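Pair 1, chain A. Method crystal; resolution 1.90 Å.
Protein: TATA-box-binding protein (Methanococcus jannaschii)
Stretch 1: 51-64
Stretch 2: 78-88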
# COMPACT_ATOMS: atom_id res chain seq x y z
N VAL A 51 -11.21 -12.33 -33.83
CA VAL A 51 -11.78 -10.99 -34.02
C VAL A 51 -12.39 -10.85 -35.40
O VAL A 51 -11.74 -11.16 -36.39
CB VAL A 51 -10.72 -9.87 -33.81
CG1 VAL A 51 -11.32 -8.48 -34.02
CG2 VAL A 51 -10.10 -9.97 -32.42
N CYS A 52 -13.65 -10.41 -35.46
CA CYS A 52 -14.33 -10.13 -36.71
C CYS A 52 -14.82 -8.68 -36.71
O CYS A 52 -15.58 -8.28 -35.83
CB CYS A 52 -15.51 -11.07 -36.95
SG CYS A 52 -16.38 -10.71 -38.56
N ARG A 53 -14.38 -7.91 -37.69
CA ARG A 53 -14.73 -6.49 -37.78
C ARG A 53 -15.66 -6.24 -38.95
O ARG A 53 -15.25 -6.33 -40.11
CB ARG A 53 -13.48 -5.62 -37.88
CG ARG A 53 -12.91 -5.23 -36.53
CD ARG A 53 -11.67 -4.37 -36.70
NE ARG A 53 -10.46 -5.13 -36.42
CZ ARG A 53 -9.81 -5.09 -35.26
NH1 ARG A 53 -10.26 -4.32 -34.27
NH2 ARG A 53 -8.71 -5.82 -35.08
N LEU A 54 -16.92 -5.96 -38.63
CA LEU A 54 -17.94 -5.69 -39.64
C LEU A 54 -17.93 -4.24 -40.07
O LEU A 54 -17.68 -3.33 -39.27
CB LEU A 54 -19.33 -6.08 -39.13
CG LEU A 54 -19.53 -7.58 -38.94
CD1 LEU A 54 -20.87 -7.89 -38.29
CD2 LEU A 54 -19.41 -8.30 -40.28
N SER A 55 -18.19 -4.03 -41.36
CA SER A 55 -18.19 -2.70 -41.95
C SER A 55 -19.57 -2.03 -41.90
O SER A 55 -19.68 -0.83 -41.64
CB SER A 55 -17.68 -2.76 -43.39
OG SER A 55 -18.00 -1.56 -44.07
N VAL A 56 -20.61 -2.81 -42.19
CA VAL A 56 -21.99 -2.32 -42.12
C VAL A 56 -22.78 -3.30 -41.26
O VAL A 56 -22.99 -4.44 -41.67
CB VAL A 56 -22.65 -2.17 -43.54
CG1 VAL A 56 -24.11 -1.72 -43.42
CG2 VAL A 56 -21.87 -1.20 -44.43
N PRO A 57 -23.14 -2.90 -40.03
CA PRO A 57 -22.76 -1.62 -39.40
C PRO A 57 -21.33 -1.73 -38.84
O PRO A 57 -20.77 -2.83 -38.84
CB PRO A 57 -23.79 -1.48 -38.27
CG PRO A 57 -24.10 -2.91 -37.87
CD PRO A 57 -23.94 -3.75 -39.12
N LYS A 58 -20.74 -0.61 -38.42
CA LYS A 58 -19.38 -0.60 -37.89
C LYS A 58 -19.37 -1.26 -36.50
O LYS A 58 -19.41 -0.57 -35.48
CB LYS A 58 -18.85 0.83 -37.80
CG LYS A 58 -17.33 0.99 -37.97
CD LYS A 58 -16.89 2.47 -37.93
CE LYS A 58 -17.22 3.24 -39.23
NZ LYS A 58 -16.78 4.67 -39.21
N VAL A 59 -19.34 -2.58 -36.47
CA VAL A 59 -19.30 -3.31 -35.20
C VAL A 59 -18.20 -4.38 -35.26
O VAL A 59 -17.86 -4.86 -36.34
CB VAL A 59 -20.67 -3.97 -34.82
CG1 VAL A 59 -21.79 -2.93 -34.69
CG2 VAL A 59 -21.06 -5.05 -35.82
N ALA A 60 -17.67 -4.74 -34.09
CA ALA A 60 -16.63 -5.74 -34.00
C ALA A 60 -17.04 -6.82 -33.00
O ALA A 60 -17.68 -6.52 -31.99
CB ALA A 60 -15.31 -5.10 -33.58
N LEU A 61 -16.66 -8.05 -33.30
CA LEU A 61 -16.98 -9.17 -32.42
C LEU A 61 -15.70 -9.88 -32.04
O LEU A 61 -14.79 -10.02 -32.87
CB LEU A 61 -17.95 -10.15 -33.11
CG LEU A 61 -19.37 -9.66 -33.48
CD1 LEU A 61 -19.41 -9.08 -34.89
CD2 LEU A 61 -20.31 -10.83 -33.42
N LEU A 62 -15.63 -10.33 -30.79
CA LEU A 62 -14.56 -11.16 -30.30
C LEU A 62 -15.21 -12.48 -29.93
O LEU A 62 -16.16 -12.51 -29.14
CB LEU A 62 -13.88 -10.52 -29.08
CG LEU A 62 -12.83 -11.32 -28.29
CD1 LEU A 62 -11.65 -11.77 -29.13
CD2 LEU A 62 -12.35 -10.50 -27.09
N ILE A 63 -14.74 -13.56 -30.57
CA ILE A 63 -15.34 -14.87 -30.37
C ILE A 63 -14.34 -15.85 -29.74
O ILE A 63 -13.23 -16.01 -30.26
CB ILE A 63 -15.83 -15.48 -31.71
CG1 ILE A 63 -16.70 -14.48 -32.48
CG2 ILE A 63 -16.56 -16.82 -31.43
CD1 ILE A 63 -17.17 -14.95 -33.84
N PHE A 64 -14.76 -16.52 -28.67
CA PHE A 64 -13.90 -17.50 -28.00
C PHE A 64 -14.34 -18.94 -28.28
O PHE A 64 -15.50 -19.18 -28.63
CB PHE A 64 -13.90 -17.22 -26.49
CG PHE A 64 -13.14 -15.97 -26.10
CD1 PHE A 64 -11.74 -15.97 -26.07
CD2 PHE A 64 -13.81 -14.81 -25.77
CE1 PHE A 64 -11.03 -14.82 -25.70
CE2 PHE A 64 -13.11 -13.66 -25.39
CZ PHE A 64 -11.71 -13.67 -25.36
N GLU A 78 -30.10 -3.79 -29.74
CA GLU A 78 -30.78 -4.42 -30.87
C GLU A 78 -29.90 -4.46 -32.09
O GLU A 78 -29.89 -5.47 -32.80
CB GLU A 78 -32.13 -3.76 -31.21
CG GLU A 78 -33.22 -3.97 -30.16
CD GLU A 78 -32.97 -3.16 -28.91
OE1 GLU A 78 -32.19 -2.19 -28.98
OE2 GLU A 78 -33.53 -3.51 -27.85
N GLU A 79 -29.19 -3.35 -32.37
CA GLU A 79 -28.27 -3.33 -33.49
C GLU A 79 -27.19 -4.42 -33.36
O GLU A 79 -26.85 -5.11 -34.35
CB GLU A 79 -27.60 -1.98 -33.64
CG GLU A 79 -26.61 -1.96 -34.81
CD GLU A 79 -26.14 -0.58 -35.14
OE1 GLU A 79 -26.72 0.06 -36.05
OE2 GLU A 79 -25.19 -0.12 -34.49
N ALA A 80 -26.65 -4.54 -32.15
CA ALA A 80 -25.68 -5.57 -31.83
C ALA A 80 -26.27 -6.97 -32.05
O ALA A 80 -25.62 -7.80 -32.66
CB ALA A 80 -25.18 -5.43 -30.41
N GLU A 81 -27.48 -7.21 -31.56
CA GLU A 81 -28.11 -8.54 -31.74
C GLU A 81 -28.30 -8.91 -33.22
O GLU A 81 -28.10 -10.08 -33.62
CB GLU A 81 -29.45 -8.61 -30.99
CG GLU A 81 -30.05 -10.05 -31.03
CD GLU A 81 -31.21 -10.22 -30.07
OE1 GLU A 81 -31.36 -9.39 -29.14
OE2 GLU A 81 -31.97 -11.21 -30.23
N ILE A 82 -28.69 -7.93 -34.02
CA ILE A 82 -28.83 -8.13 -35.47
C ILE A 82 -27.50 -8.57 -36.09
O ILE A 82 -27.47 -9.55 -36.84
CB ILE A 82 -29.45 -6.88 -36.16
CG1 ILE A 82 -30.92 -6.75 -35.72
CG2 ILE A 82 -29.38 -6.97 -37.68
CD1 ILE A 82 -31.57 -5.40 -36.02
N ALA A 83 -26.42 -7.85 -35.76
CA ALA A 83 -25.08 -8.20 -36.22
C ALA A 83 -24.68 -9.59 -35.79
O ALA A 83 -24.16 -10.35 -36.60
CB ALA A 83 -24.06 -7.18 -35.74
N ILE A 84 -24.92 -9.90 -34.52
CA ILE A 84 -24.56 -11.23 -33.98
C ILE A 84 -25.35 -12.32 -34.70
O ILE A 84 -24.78 -13.32 -35.13
CB ILE A 84 -24.73 -11.30 -32.43
CG1 ILE A 84 -23.65 -10.45 -31.75
CG2 ILE A 84 -24.62 -12.80 -31.93
CD1 ILE A 84 -23.94 -10.06 -30.24
N LYS A 85 -26.66 -12.13 -34.89
CA LYS A 85 -27.44 -13.16 -35.58
C LYS A 85 -27.01 -13.40 -37.05
O LYS A 85 -27.15 -14.50 -37.57
CB LYS A 85 -28.94 -12.93 -35.41
CG LYS A 85 -29.44 -13.41 -34.02
CD LYS A 85 -30.74 -12.76 -33.58
CE LYS A 85 -31.36 -13.52 -32.34
NZ LYS A 85 -30.62 -13.46 -30.98
N LYS A 86 -26.47 -12.37 -37.70
CA LYS A 86 -25.97 -12.49 -39.07
C LYS A 86 -24.75 -13.39 -39.11
O LYS A 86 -24.61 -14.27 -39.99
CB LYS A 86 -25.60 -11.10 -39.60
CG LYS A 86 -26.81 -10.32 -40.10
CD LYS A 86 -26.43 -8.95 -40.66
CE LYS A 86 -27.69 -8.11 -40.92
NZ LYS A 86 -27.33 -6.76 -41.44
N ILE A 87 -23.86 -13.17 -38.14
CA ILE A 87 -22.67 -14.03 -37.96
C ILE A 87 -23.08 -15.47 -37.63
O ILE A 87 -22.52 -16.41 -38.21
CB ILE A 87 -21.72 -13.43 -36.89
CG1 ILE A 87 -21.25 -12.02 -37.32
CG2 ILE A 87 -20.57 -14.38 -36.55
CD1 ILE A 87 -20.25 -11.97 -38.47
N ILE A 88 -24.02 -15.63 -36.69
CA ILE A 88 -24.57 -16.96 -36.33
C ILE A 88 -25.09 -17.72 -37.56
O ILE A 88 -24.78 -18.90 -37.76
CB ILE A 88 -25.68 -16.81 -35.21
CG1 ILE A 88 -25.01 -16.41 -33.88
CG2 ILE A 88 -26.55 -18.10 -35.09
CD1 ILE A 88 -25.98 -16.17 -32.73

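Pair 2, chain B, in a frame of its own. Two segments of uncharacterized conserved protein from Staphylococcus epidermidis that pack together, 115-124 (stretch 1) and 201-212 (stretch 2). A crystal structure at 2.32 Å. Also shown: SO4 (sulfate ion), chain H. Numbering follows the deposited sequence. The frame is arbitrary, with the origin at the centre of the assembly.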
# COMPACT_ATOMS: atom_id res chain seq x y z
N ARG B 115 13.42 -13.63 16.98
CA ARG B 115 14.53 -13.05 17.69
C ARG B 115 14.48 -13.35 19.21
O ARG B 115 15.29 -12.82 19.99
CB ARG B 115 14.60 -11.55 17.41
CG ARG B 115 15.86 -11.05 16.68
CD ARG B 115 16.52 -12.02 15.67
NE ARG B 115 16.80 -11.34 14.39
CZ ARG B 115 16.96 -11.94 13.20
NH1 ARG B 115 17.18 -11.21 12.11
NH2 ARG B 115 16.87 -13.27 13.10
N LYS B 116 13.56 -14.23 19.60
CA LYS B 116 13.35 -14.61 21.01
C LYS B 116 12.99 -13.41 21.86
O LYS B 116 13.36 -13.34 23.03
CB LYS B 116 14.56 -15.37 21.59
CG LYS B 116 14.81 -16.72 20.92
CD LYS B 116 14.00 -17.83 21.58
CE LYS B 116 14.79 -18.47 22.72
NZ LYS B 116 13.89 -19.11 23.74
N ARG B 117 12.27 -12.47 21.25
CA ARG B 117 11.72 -11.34 21.99
C ARG B 117 10.82 -11.90 23.09
O ARG B 117 10.40 -13.05 23.02
CB ARG B 117 10.96 -10.42 21.06
CG ARG B 117 11.83 -9.74 20.04
CD ARG B 117 11.03 -9.46 18.75
NE ARG B 117 11.88 -8.95 17.65
CZ ARG B 117 12.09 -9.53 16.46
NH1 ARG B 117 11.51 -10.68 16.09
NH2 ARG B 117 12.89 -8.91 15.61
N ASP B 118 10.57 -11.13 24.15
CA ASP B 118 9.52 -11.54 25.09
C ASP B 118 8.09 -11.14 24.62
O ASP B 118 7.58 -10.06 24.93
CB ASP B 118 9.79 -11.06 26.50
CG ASP B 118 8.81 -11.65 27.50
OD1 ASP B 118 9.25 -12.18 28.53
OD2 ASP B 118 7.59 -11.62 27.26
N VAL B 119 7.47 -12.06 23.89
CA VAL B 119 6.13 -11.88 23.39
C VAL B 119 5.47 -13.23 23.58
O VAL B 119 5.90 -14.25 23.05
CB VAL B 119 6.11 -11.56 21.85
CG1 VAL B 119 4.70 -11.51 21.36
CG2 VAL B 119 6.83 -10.26 21.52
N ASP B 120 4.40 -13.25 24.34
CA ASP B 120 3.83 -14.51 24.64
C ASP B 120 2.65 -14.68 23.69
O ASP B 120 1.82 -13.79 23.59
CB ASP B 120 3.47 -14.54 26.13
CG ASP B 120 2.46 -15.61 26.49
OD1 ASP B 120 2.66 -16.79 26.09
OD2 ASP B 120 1.47 -15.27 27.23
N ILE B 121 2.63 -15.81 22.96
CA ILE B 121 1.68 -16.07 21.86
C ILE B 121 0.83 -17.28 22.17
O ILE B 121 1.36 -18.37 22.37
CB ILE B 121 2.39 -16.31 20.50
CG1 ILE B 121 3.40 -15.20 20.19
CG2 ILE B 121 1.34 -16.45 19.36
CD1 ILE B 121 4.11 -15.27 18.78
N GLN B 122 -0.48 -17.09 22.17
CA GLN B 122 -1.41 -18.11 22.64
C GLN B 122 -2.43 -18.42 21.56
O GLN B 122 -2.86 -17.51 20.84
CB GLN B 122 -2.12 -17.65 23.94
CG GLN B 122 -1.19 -17.40 25.14
CD GLN B 122 -1.89 -16.84 26.44
OE1 GLN B 122 -3.13 -16.84 26.59
NE2 GLN B 122 -1.09 -16.34 27.34
N LEU B 123 -2.82 -19.68 21.45
CA LEU B 123 -4.04 -20.06 20.71
C LEU B 123 -5.23 -19.48 21.43
O LEU B 123 -5.27 -19.51 22.65
CB LEU B 123 -4.20 -21.59 20.65
CG LEU B 123 -3.69 -22.23 19.35
CD1 LEU B 123 -2.14 -22.35 19.35
CD2 LEU B 123 -4.35 -23.61 19.17
N VAL B 124 -6.20 -18.96 20.71
CA VAL B 124 -7.32 -18.36 21.44
C VAL B 124 -8.35 -19.40 21.88
O VAL B 124 -8.63 -20.34 21.18
CB VAL B 124 -7.98 -17.15 20.70
CG1 VAL B 124 -6.91 -16.31 20.05
CG2 VAL B 124 -9.00 -17.60 19.69
N HIS B 201 6.39 -1.74 14.74
CA HIS B 201 7.78 -1.57 14.33
C HIS B 201 8.71 -1.98 15.43
O HIS B 201 9.82 -1.49 15.48
CB HIS B 201 8.10 -0.13 13.93
CG HIS B 201 6.93 0.60 13.37
ND1 HIS B 201 6.40 0.31 12.13
CD2 HIS B 201 6.17 1.60 13.87
CE1 HIS B 201 5.39 1.12 11.87
NE2 HIS B 201 5.23 1.91 12.92
N GLN B 202 8.30 -2.86 16.32
CA GLN B 202 9.25 -3.30 17.37
C GLN B 202 9.39 -4.81 17.54
O GLN B 202 9.87 -5.28 18.59
CB GLN B 202 8.99 -2.58 18.70
CG GLN B 202 7.79 -3.04 19.47
CD GLN B 202 7.22 -1.92 20.39
OE1 GLN B 202 6.84 -0.83 19.92
NE2 GLN B 202 7.16 -2.19 21.69
N GLY B 203 9.02 -5.57 16.50
CA GLY B 203 9.38 -6.98 16.41
C GLY B 203 8.25 -7.89 16.80
O GLY B 203 8.33 -9.12 16.66
N ILE B 204 7.17 -7.29 17.29
CA ILE B 204 6.00 -8.05 17.64
C ILE B 204 5.34 -8.78 16.46
O ILE B 204 5.01 -9.97 16.60
CB ILE B 204 5.01 -7.20 18.39
CG1 ILE B 204 5.70 -6.70 19.68
CG2 ILE B 204 3.75 -8.00 18.63
CD1 ILE B 204 4.86 -5.64 20.43
N GLY B 205 5.12 -8.08 15.34
CA GLY B 205 4.61 -8.72 14.12
C GLY B 205 5.60 -9.79 13.63
O GLY B 205 5.21 -10.90 13.22
N SER B 206 6.89 -9.54 13.67
CA SER B 206 7.70 -10.62 13.14
C SER B 206 7.72 -11.87 14.08
O SER B 206 7.82 -12.99 13.60
CB SER B 206 9.07 -10.13 12.73
OG SER B 206 9.85 -10.06 13.88
N GLU B 207 7.51 -11.70 15.40
CA GLU B 207 7.32 -12.86 16.26
C GLU B 207 6.10 -13.67 15.84
O GLU B 207 6.19 -14.88 15.69
CB GLU B 207 7.32 -12.53 17.76
CG GLU B 207 8.75 -12.28 18.37
CD GLU B 207 9.77 -13.43 18.20
OE1 GLU B 207 11.00 -13.15 18.23
OE2 GLU B 207 9.37 -14.60 18.02
N ILE B 208 4.99 -12.98 15.60
CA ILE B 208 3.75 -13.62 15.24
C ILE B 208 3.93 -14.37 13.94
O ILE B 208 3.39 -15.46 13.73
CB ILE B 208 2.58 -12.62 15.14
CG1 ILE B 208 2.13 -12.22 16.53
CG2 ILE B 208 1.43 -13.17 14.31
CD1 ILE B 208 1.46 -10.79 16.61
N GLN B 209 4.72 -13.79 13.05
CA GLN B 209 4.88 -14.36 11.76
C GLN B 209 5.69 -15.65 11.85
O GLN B 209 5.30 -16.66 11.28
CB GLN B 209 5.56 -13.35 10.89
CG GLN B 209 5.30 -13.59 9.47
CD GLN B 209 3.97 -13.06 9.10
OE1 GLN B 209 3.60 -11.99 9.53
NE2 GLN B 209 3.24 -13.79 8.28
N ALA B 210 6.81 -15.61 12.57
CA ALA B 210 7.64 -16.79 12.74
C ALA B 210 6.90 -17.93 13.42
O ALA B 210 7.16 -19.10 13.13
CB ALA B 210 8.91 -16.45 13.53
N TYR B 211 6.01 -17.60 14.34
CA TYR B 211 5.18 -18.59 14.99
C TYR B 211 4.35 -19.34 13.93
O TYR B 211 4.41 -20.57 13.83
CB TYR B 211 4.24 -17.88 15.97
CG TYR B 211 3.45 -18.82 16.82
CD1 TYR B 211 3.83 -19.06 18.15
CD2 TYR B 211 2.31 -19.46 16.32
CE1 TYR B 211 3.12 -19.95 18.96
CE2 TYR B 211 1.58 -20.35 17.13
CZ TYR B 211 2.02 -20.59 18.44
OH TYR B 211 1.31 -21.44 19.24
N VAL B 212 3.58 -18.58 13.16
CA VAL B 212 2.85 -19.13 12.04
C VAL B 212 3.80 -19.99 11.18
O VAL B 212 3.47 -21.09 10.73
CB VAL B 212 2.17 -17.98 11.26
CG1 VAL B 212 1.62 -18.47 9.96
CG2 VAL B 212 1.03 -17.30 12.10
S SO4 H . 7.60 -5.81 13.18
O1 SO4 H . 8.37 -6.89 12.57
O2 SO4 H . 7.02 -5.09 12.05
O3 SO4 H . 6.61 -6.42 14.05
O4 SO4 H . 8.47 -4.88 13.90

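In both pairs a β-strand lies across a helix at a moderate angle. The N-to-C directions of strand 59-63 and helix 78-88 in pair 1 differ by 58°, and those of strand 120-123 and helix 204-212 in pair 2 by 46°; in each the axes approach to 9.7 Å. Superposing 14 central residues gives an RMSD of 0.9 Å, so the two backbones pose nearly the same packing problem. In pair 1 alternate strand residues, Val59(A), Leu61(A) and Ile63(A), point toward the helix; of their matches, Val119(B), just before the strand, and Ile121(B) do the same, while Leu123(B) starts sideways and brings its end nearer. The helix answers with residues spaced three or four apart.

The best-conserved solution is at Leu61(A) = Ile121(B), whose side-chain centres fall 0.2 Å apart. A branched aliphatic chain suits this place because it can touch two successive turns of the helix. In pair 1, Leu61(A) CD2 lies 3.8 Å from Ile84(A) CG1 and 4.2 Å from Ile87(A) CG1. In pair 2, Ile121(B) CD1 lies 4.3 Å from Ile208(B) CG1, while Ile121(B) CG2 is 3.8 Å from Tyr211(B) CD1. The helix position Ile84(A) = Ile208(B) is isoleucine in both, with the CA-to-CB bond sideways in both; a branched aliphatic chain there can still touch the strand residue, as the distances above show.

One turn further along, Ile87(A) matches Tyr211(B), and both point toward the strand. Ile87(A) fills its site with aliphatic bulk, meeting Leu61(A) and also Ile63(A), whose CD1 is 4.4 Å from Ile87(A) CG2. It also reaches the neighbouring strand, where Ile87(A) CD1 lies 4.1 Å from both Cys52(A) SG and Leu54(A) CD1. Tyr211(B) instead offers a flat ring: Ile121(B) CG2 sits over one face, 3.9 Å from the ring centroid, in a CH-pi contact. The ring's length carries the hydroxyl to Leu123(B), the match of Ile63(A), with Leu123(B) CD1 3.6 Å from Tyr211(B) OH.

A marked contrast is Ala83(A) = Glu207(B), whose CA atoms differ by 0.2 Å. The methyl of Ala83(A) suits a close apolar approach: Ala83(A) CB is 3.7 Å from Val59(A) CG2 and 4.1 Å from Leu54(A) CD1. Glu207(B) extends past the matched valine, Glu207(B) CG lying 4.2 Å from Val119(B) CG2, and takes its carboxylate to the loop before the strand. There Arg115(B) N donates a hydrogen bond to Glu207(B) OE1 at 2.8 Å, and Arg117(B) NH1 forms a salt bridge with the same oxygen at 3.3 Å. Valine suits its place in both pairs, being compact and apolar; in pair 2 Val119(B) CG2 also lies 4.2 Å from Ile204(B) CG1.

At the start of the contact, Pro57(A) = Arg117(B) faces Glu79(A) = Gly203(B), and the bulk changes sides. In pair 1 the proline is compact and the glutamate long, with Pro57(A) CB 4.0 Å from Glu79(A) OE1. In pair 2 the arginine is long and the residue it meets, the N-cap Gly203(B), has no side chain: Arg117(B) NE lies 3.4 Å from Gly203(B) CA, which sits over one face of the guanidinium. A CB on Gly203(B) would clash with that NE, and the backbone angles independently call for glycine.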